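Local coordinates for protein 3,4-dihydroxybenzoate decarboxylase (Enterobacter cloacae, PDB 5NY5) that decarboxylates 3,4-dihydroxybenzoate to catechol, and can run in reverse as a para-carboxylase of catechols, using prenylated FMN as a UbiD-family enzyme, at residues His21-Asp26 with Pro56-Asn61; Ile71-His76 with Thr319-Gly324. One frame throughout, in Å; residues are numbered along the deposited sequence.

Contact 1 of 2, residues His21-Asp26 with Pro56-Asn61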
ATOM      1  N   HIS A  21     -19.454  27.892  37.490  1.00 54.08           N
ATOM      2  CA  HIS A  21     -19.629  28.309  36.109  1.00 53.05           C
ATOM      3  C   HIS A  21     -19.450  29.801  35.886  1.00 52.57           C
ATOM      4  O   HIS A  21     -19.448  30.235  34.731  1.00 51.78           O
ATOM      5  CB  HIS A  21     -21.016  27.890  35.601  1.00 53.53           C
ATOM      6  CG  HIS A  21     -21.115  26.438  35.258  1.00 53.76           C
ATOM      7  ND1 HIS A  21     -20.623  25.918  34.080  1.00 52.90           N
ATOM      8  CD2 HIS A  21     -21.643  25.393  35.937  1.00 54.93           C
ATOM      9  CE1 HIS A  21     -20.847  24.617  34.047  1.00 53.50           C
ATOM     10  NE2 HIS A  21     -21.464  24.273  35.163  1.00 54.74           N
ATOM     11  N   TYR A  22     -19.289  30.595  36.940  1.00 53.18           N
ATOM     12  CA  TYR A  22     -19.151  32.036  36.783  1.00 52.95           C
ATOM     13  C   TYR A  22     -18.388  32.606  37.966  1.00 53.55           C
ATOM     14  O   TYR A  22     -18.685  32.275  39.117  1.00 54.61           O
ATOM     15  CB  TYR A  22     -20.520  32.714  36.663  1.00 53.53           C
ATOM     16  CG  TYR A  22     -20.451  34.220  36.539  1.00 53.52           C
ATOM     17  CD1 TYR A  22     -20.271  34.827  35.305  1.00 52.67           C
ATOM     18  CD2 TYR A  22     -20.572  35.035  37.658  1.00 54.54           C
ATOM     19  CE1 TYR A  22     -20.207  36.201  35.188  1.00 52.84           C
ATOM     20  CE2 TYR A  22     -20.511  36.407  37.550  1.00 54.71           C
ATOM     21  CZ  TYR A  22     -20.330  36.986  36.313  1.00 53.86           C
ATOM     22  OH  TYR A  22     -20.270  38.355  36.205  1.00 59.49           O
ATOM     23  N   ILE A  23     -17.408  33.463  37.675  1.00 53.04           N
ATOM     24  CA  ILE A  23     -16.665  34.196  38.689  1.00 53.71           C
ATOM     25  C   ILE A  23     -16.485  35.628  38.211  1.00 53.55           C
ATOM     26  O   ILE A  23     -16.650  35.942  37.032  1.00 52.80           O
ATOM     27  CB  ILE A  23     -15.283  33.575  38.997  1.00 53.53           C
ATOM     28  CG1 ILE A  23     -14.355  33.716  37.791  1.00 52.47           C
ATOM     29  CG2 ILE A  23     -15.416  32.119  39.417  1.00 53.79           C
ATOM     30  CD1 ILE A  23     -12.921  33.347  38.085  1.00 52.50           C
ATOM     31  N   GLU A  24     -16.145  36.502  39.152  1.00 54.45           N
ATOM     32  CA  GLU A  24     -15.762  37.871  38.853  1.00 54.57           C
ATOM     33  C   GLU A  24     -14.434  38.165  39.531  1.00 55.03           C
ATOM     34  O   GLU A  24     -14.024  37.474  40.465  1.00 55.51           O
ATOM     35  CB  GLU A  24     -16.815  38.883  39.321  1.00 55.58           C
ATOM     36  CG  GLU A  24     -18.160  38.759  38.642  1.00 59.68           C
ATOM     37  CD  GLU A  24     -19.139  39.822  39.104  1.00 61.09           C
ATOM     38  OE1 GLU A  24     -18.775  40.617  39.995  1.00 57.56           O
ATOM     39  OE2 GLU A  24     -20.271  39.865  38.576  1.00 59.64           O
ATOM     40  N   THR A  25     -13.764  39.207  39.052  1.00 55.02           N
ATOM     41  CA  THR A  25     -12.541  39.677  39.680  1.00 55.72           C
ATOM     42  C   THR A  25     -12.500  41.195  39.627  1.00 56.49           C
ATOM     43  O   THR A  25     -12.889  41.801  38.627  1.00 56.08           O
ATOM     44  CB  THR A  25     -11.288  39.100  39.008  1.00 54.98           C
ATOM     45  OG1 THR A  25     -10.120  39.691  39.591  1.00 55.87           O
ATOM     46  CG2 THR A  25     -11.298  39.376  37.515  1.00 54.06           C
ATOM     47  N   ASP A  26     -12.047  41.800  40.719  1.00 57.78           N
ATOM     48  CA  ASP A  26     -11.812  43.233  40.769  1.00 58.78           C
ATOM     49  C   ASP A  26     -10.342  43.580  40.610  1.00 59.08           C
ATOM     50  O   ASP A  26      -9.987  44.761  40.662  1.00 60.10           O
ATOM     51  CB  ASP A  26     -12.349  43.813  42.078  1.00 61.18           C
ATOM     52  CG  ASP A  26     -13.810  43.487  42.300  1.00 71.96           C
ATOM     53  OD1 ASP A  26     -14.656  44.009  41.544  1.00 60.06           O
ATOM     54  OD2 ASP A  26     -14.113  42.713  43.231  1.00 76.61           O
ATOM     55  N   PRO A  56     -14.978  28.268  34.767  1.00 50.65           N
ATOM     56  CA  PRO A  56     -16.065  29.242  34.822  1.00 50.78           C
ATOM     57  C   PRO A  56     -15.924  30.280  33.726  1.00 51.40           C
ATOM     58  O   PRO A  56     -14.827  30.580  33.250  1.00 49.62           O
ATOM     59  CB  PRO A  56     -15.888  29.878  36.205  1.00 51.53           C
ATOM     60  CG  PRO A  56     -14.418  29.830  36.417  1.00 51.38           C
ATOM     61  CD  PRO A  56     -13.945  28.542  35.780  1.00 51.05           C
ATOM     62  N   ALA A  57     -17.063  30.818  33.312  1.00 50.09           N
ATOM     63  CA  ALA A  57     -17.027  32.064  32.571  1.00 49.73           C
ATOM     64  C   ALA A  57     -16.550  33.167  33.505  1.00 50.15           C
ATOM     65  O   ALA A  57     -16.723  33.091  34.723  1.00 50.84           O
ATOM     66  CB  ALA A  57     -18.402  32.389  31.996  1.00 49.89           C
HETATM   67  N   MSE A  58     -15.928  34.188  32.936  1.00 49.89           N
HETATM   68  CA  MSE A  58     -15.244  35.160  33.773  1.00 50.39           C
HETATM   69  C   MSE A  58     -15.568  36.603  33.426  1.00 50.64           C
HETATM   70  O   MSE A  58     -15.556  36.995  32.263  1.00 50.25           O
HETATM   71  CB  MSE A  58     -13.738  34.939  33.693  1.00 50.18           C
HETATM   72  CG  MSE A  58     -12.949  35.642  34.770  1.00 56.84           C
HETATM   73 SE   MSE A  58     -11.169  34.879  34.926  1.00 55.66          SE
HETATM   74  CE  MSE A  58     -10.496  35.978  36.386  1.00 52.09           C
HETATM   75  N   MSE A  59     -15.853  37.386  34.461  1.00 51.47           N
HETATM   76  CA  MSE A  59     -16.103  38.810  34.315  1.00 51.98           C
HETATM   77  C   MSE A  59     -14.961  39.610  34.922  1.00 52.53           C
HETATM   78  O   MSE A  59     -14.657  39.475  36.104  1.00 53.14           O
HETATM   79  CB  MSE A  59     -17.423  39.198  34.982  1.00 52.77           C
HETATM   80  CG  MSE A  59     -17.750  40.676  34.889  1.00 53.50           C
HETATM   81 SE   MSE A  59     -18.478  41.176  33.154  1.00 53.02          SE
HETATM   82  CE  MSE A  59     -20.184  40.252  33.300  1.00 53.18           C
ATOM     83  N   PHE A  60     -14.327  40.444  34.109  1.00 52.50           N
ATOM     84  CA  PHE A  60     -13.250  41.315  34.566  1.00 53.23           C
ATOM     85  C   PHE A  60     -13.846  42.700  34.791  1.00 54.19           C
ATOM     86  O   PHE A  60     -14.076  43.449  33.841  1.00 54.23           O
ATOM     87  CB  PHE A  60     -12.110  41.341  33.555  1.00 52.86           C
ATOM     88  CG  PHE A  60     -11.374  40.035  33.440  1.00 52.17           C
ATOM     89  CD1 PHE A  60     -10.165  39.847  34.090  1.00 52.59           C
ATOM     90  CD2 PHE A  60     -11.895  38.991  32.690  1.00 51.26           C
ATOM     91  CE1 PHE A  60      -9.485  38.648  33.989  1.00 52.11           C
ATOM     92  CE2 PHE A  60     -11.218  37.787  32.585  1.00 50.78           C
ATOM     93  CZ  PHE A  60     -10.011  37.617  33.234  1.00 51.20           C
ATOM     94  N   ASN A  61     -14.100  43.033  36.060  1.00 55.13           N
ATOM     95  CA  ASN A  61     -14.756  44.287  36.411  1.00 56.26           C
ATOM     96  C   ASN A  61     -13.807  45.477  36.414  1.00 57.18           C
ATOM     97  O   ASN A  61     -14.271  46.620  36.335  1.00 58.09           O
ATOM     98  CB  ASN A  61     -15.421  44.168  37.785  1.00 57.15           C
ATOM     99  CG  ASN A  61     -16.688  43.339  37.752  1.00 56.73           C
ATOM    100  OD1 ASN A  61     -17.443  43.379  36.780  1.00 56.22           O
ATOM    101  ND2 ASN A  61     -16.932  42.585  38.817  1.00 57.11           N
TER

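Contact 2 of 2, residues Ile71-His76 with Thr319-Gly324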
ATOM      1  N   ILE A  71     -15.427  43.350  31.120  1.00 53.08           N
ATOM      2  CA  ILE A  71     -15.247  42.485  29.960  1.00 52.15           C
ATOM      3  C   ILE A  71     -15.570  41.050  30.345  1.00 51.40           C
ATOM      4  O   ILE A  71     -15.150  40.564  31.401  1.00 51.45           O
ATOM      5  CB  ILE A  71     -13.817  42.602  29.402  1.00 52.15           C
ATOM      6  CG1 ILE A  71     -13.545  44.048  28.989  1.00 53.12           C
ATOM      7  CG2 ILE A  71     -13.619  41.660  28.227  1.00 51.35           C
ATOM      8  CD1 ILE A  71     -12.180  44.277  28.401  1.00 53.43           C
ATOM      9  N   LEU A  72     -16.307  40.369  29.473  1.00 50.85           N
ATOM     10  CA  LEU A  72     -16.829  39.036  29.736  1.00 50.34           C
ATOM     11  C   LEU A  72     -16.270  38.046  28.723  1.00 49.61           C
ATOM     12  O   LEU A  72     -16.335  38.288  27.515  1.00 49.51           O
ATOM     13  CB  LEU A  72     -18.350  39.051  29.666  1.00 50.61           C
ATOM     14  CG  LEU A  72     -19.052  37.749  29.996  1.00 50.39           C
ATOM     15  CD1 LEU A  72     -18.698  37.335  31.409  1.00 50.65           C
ATOM     16  CD2 LEU A  72     -20.538  37.963  29.838  1.00 50.92           C
ATOM     17  N   VAL A  73     -15.731  36.929  29.215  1.00 49.26           N
ATOM     18  CA  VAL A  73     -15.172  35.889  28.361  1.00 48.73           C
ATOM     19  C   VAL A  73     -15.562  34.523  28.906  1.00 48.54           C
ATOM     20  O   VAL A  73     -15.778  34.348  30.108  1.00 48.84           O
ATOM     21  CB  VAL A  73     -13.633  35.981  28.246  1.00 48.74           C
ATOM     22  CG1 VAL A  73     -13.213  37.265  27.560  1.00 49.11           C
ATOM     23  CG2 VAL A  73     -12.991  35.867  29.614  1.00 49.00           C
ATOM     24  N   GLY A  74     -15.645  33.549  28.003  1.00 48.21           N
ATOM     25  CA  GLY A  74     -15.820  32.162  28.374  1.00 48.15           C
ATOM     26  C   GLY A  74     -17.244  31.694  28.549  1.00 48.53           C
ATOM     27  O   GLY A  74     -17.453  30.607  29.099  1.00 49.23           O
HETATM   28  N   MSE A  75     -18.226  32.461  28.091  1.00 48.58           N
HETATM   29  CA  MSE A  75     -19.625  32.136  28.340  1.00 49.06           C
HETATM   30  C   MSE A  75     -20.011  30.792  27.731  1.00 49.74           C
HETATM   31  O   MSE A  75     -20.715  30.005  28.357  1.00 51.03           O
HETATM   32  CB  MSE A  75     -20.527  33.251  27.804  1.00 52.42           C
HETATM   33  CG  MSE A  75     -21.957  33.249  28.341  1.00 50.31           C
HETATM   34 SE   MSE A  75     -22.129  33.412  30.289  1.00 54.49          SE
HETATM   35  CE  MSE A  75     -20.699  34.636  30.638  1.00 50.43           C
ATOM     36  N   HIS A  76     -19.536  30.524  26.518  1.00 48.72           N
ATOM     37  CA  HIS A  76     -19.808  29.262  25.844  1.00 48.85           C
ATOM     38  C   HIS A  76     -18.635  28.294  25.912  1.00 48.61           C
ATOM     39  O   HIS A  76     -18.632  27.294  25.188  1.00 48.76           O
ATOM     40  CB  HIS A  76     -20.185  29.506  24.380  1.00 48.88           C
ATOM     41  CG  HIS A  76     -21.046  30.710  24.165  1.00 49.11           C
ATOM     42  ND1 HIS A  76     -20.532  31.934  23.797  1.00 48.89           N
ATOM     43  CD2 HIS A  76     -22.386  30.878  24.261  1.00 49.71           C
ATOM     44  CE1 HIS A  76     -21.517  32.805  23.676  1.00 49.31           C
ATOM     45  NE2 HIS A  76     -22.652  32.190  23.952  1.00 49.81           N
ATOM     46  N   THR A 319     -16.769  38.736  24.707  1.00 54.54           N
ATOM     47  CA  THR A 319     -15.930  38.208  23.641  1.00 54.25           C
ATOM     48  C   THR A 319     -15.465  36.818  24.062  1.00 53.06           C
ATOM     49  O   THR A 319     -15.974  36.245  25.031  1.00 52.51           O
ATOM     50  CB  THR A 319     -14.764  39.160  23.341  1.00 55.06           C
ATOM     51  OG1 THR A 319     -14.049  38.699  22.188  1.00 54.98           O
ATOM     52  CG2 THR A 319     -13.815  39.240  24.525  1.00 54.92           C
ATOM     53  N   LEU A 320     -14.506  36.261  23.328  1.00 52.76           N
ATOM     54  CA  LEU A 320     -13.968  34.945  23.637  1.00 51.74           C
ATOM     55  C   LEU A 320     -12.452  35.024  23.730  1.00 51.86           C
ATOM     56  O   LEU A 320     -11.832  36.024  23.361  1.00 52.72           O
ATOM     57  CB  LEU A 320     -14.396  33.897  22.597  1.00 51.23           C
ATOM     58  CG  LEU A 320     -14.244  34.181  21.098  1.00 51.82           C
ATOM     59  CD1 LEU A 320     -12.797  34.123  20.636  1.00 51.96           C
ATOM     60  CD2 LEU A 320     -15.093  33.213  20.291  1.00 51.45           C
ATOM     61  N   VAL A 321     -11.860  33.942  24.227  1.00 51.09           N
ATOM     62  CA  VAL A 321     -10.413  33.791  24.323  1.00 51.18           C
ATOM     63  C   VAL A 321     -10.050  32.415  23.785  1.00 50.41           C
ATOM     64  O   VAL A 321     -10.698  31.421  24.128  1.00 49.64           O
ATOM     65  CB  VAL A 321      -9.912  33.956  25.771  1.00 51.25           C
ATOM     66  CG1 VAL A 321      -8.439  33.609  25.873  1.00 51.36           C
ATOM     67  CG2 VAL A 321     -10.157  35.375  26.262  1.00 52.16           C
ATOM     68  N   GLY A 322      -9.025  32.355  22.944  1.00 50.72           N
ATOM     69  CA  GLY A 322      -8.545  31.077  22.457  1.00 50.13           C
ATOM     70  C   GLY A 322      -8.388  30.928  20.958  1.00 50.42           C
ATOM     71  O   GLY A 322      -7.272  30.979  20.453  1.00 50.89           O
ATOM     72  N   PRO A 323      -9.504  30.750  20.229  1.00 50.28           N
ATOM     73  CA  PRO A 323     -10.899  30.770  20.682  1.00 49.94           C
ATOM     74  C   PRO A 323     -11.313  29.556  21.504  1.00 48.97           C
ATOM     75  O   PRO A 323     -12.414  29.564  22.046  1.00 48.76           O
ATOM     76  CB  PRO A 323     -11.682  30.830  19.372  1.00 50.31           C
ATOM     77  CG  PRO A 323     -10.818  30.141  18.399  1.00 50.36           C
ATOM     78  CD  PRO A 323      -9.409  30.497  18.780  1.00 50.65           C
ATOM     79  N   GLY A 324     -10.461  28.539  21.577  1.00 48.51           N
ATOM     80  CA  GLY A 324     -10.597  27.504  22.590  1.00 47.77           C
ATOM     81  C   GLY A 324     -11.930  26.799  22.559  1.00 47.31           C
ATOM     82  O   GLY A 324     -12.558  26.655  21.509  1.00 47.41           O
TER
HETATM   83  O   HOH W   1     -17.860  34.781  25.804  1.00 38.16           O

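Contact 1 of 2, residues His21-Asp26 with Pro56-Asn61
The ring of Y22 lies along the face shared by the two strands, its OH end against M59, whose CB stands oblique to the ring, 3.9 Å from CZ, while A57 O approaches obliquely near CD1; at the ring's edge and in its plane lies E24 OE2. The F60 ring is likewise met obliquely, by T25 CG2 at 3.6 Å from CD1. These pairs sit on the two faces of a parallel ladder, strands 22-25 and 57-60 of a beta-alpha-beta unit whose connecting helix is 34-42. The strands are bonded alternately: A57 N to H21 O, I23 N to A57 O, M59 N to I23 O, T25 N to M59 O and N61 N to T25 O. In the first, the donor stands well above the carbonyl plane of H21, 56° out of it.

On the face of Y22, E24 and M59, the tyrosine CG is anti to the backbone N (chi1 178°), which turns it toward E24, and the phenol OH donates to the anti lone pair of E24 OE2 at 2.8 Å. Helix 8-16 covers this side, with I12 touching both Y22 and M59. I23, T25, M58 and F60 share the other face. There the extended M58 chain ends with CE 3.7 Å from T25 CG2, and I23 CG1 packs on M58 CG; helix 34-42 lies against M58 and F60, and W486 of the second subunit packs on T25 and M58. T25 OG1 is taken by H27 N. The E24 carboxylate is held at both oxygens, which fixes its rotation: besides the tyrosine bond, N61 ND2 donates to E24 OE1 at 2.9 Å from above the carboxylate plane, with OE1 only 1° out of the N61 amide plane.

Contact 2 of 2, residues Ile71-His76 with Thr319-Gly324
T319 N donates to L72 O in a 2.9 Å bond that is nearly straight, with an N-H...O angle of 165°, joining strand 70-73 to strand 316-319, an outermost strand of the four-stranded mixed sheet within this chain. Next to it, V73 CA lies 3.4 Å from T319 O in a CA-H...O contact. The side chains of V73 and T319 run side by side and point the same way, meeting through V73 CG1 and T319 CG2. V321 comes across V73 at a slant, with its CG2 3.8 Å from the same V73 CG1. That methyl is anti to the carbonyl carbon of V73 (chi1 -64°), which brings it against both partner methyls.

Further out, helix 34-42 backs this apolar group, Y39 touching both V73 and V321, and F478 of the second subunit packs on V321. Beyond V73 the chain turns out of the strand at G74, where phi is positive (88°). R81 holds the turn through the carbonyl oxygens of G74 and M75, and just past it H76 ND1 is hydrogen-bonded to E326 OE2.

The centres of contacts 1 and 2 lie 11 Å apart in one four-stranded mixed sheet, ordered 22-25, 57-60, 70-73, 316-319. Contact 1 closes before contact 2 opens along the chain; the seam between them is the antiparallel pair 57-60 and 70-73, where M58 N probably bonds to V73 O and F60 N to I71 O. Helix 34-42 and the second subunit touch both. Contact 1 stays inside the N-terminal family region, whereas contact 2 brings in 319-324 from the Rift-related region some 240 residues later; the T319 side chain lies about 8 Å from that of R171, which binds prenylated FMN, absent from this chain. The sheet thus ties the N-terminal and flavin-binding parts together.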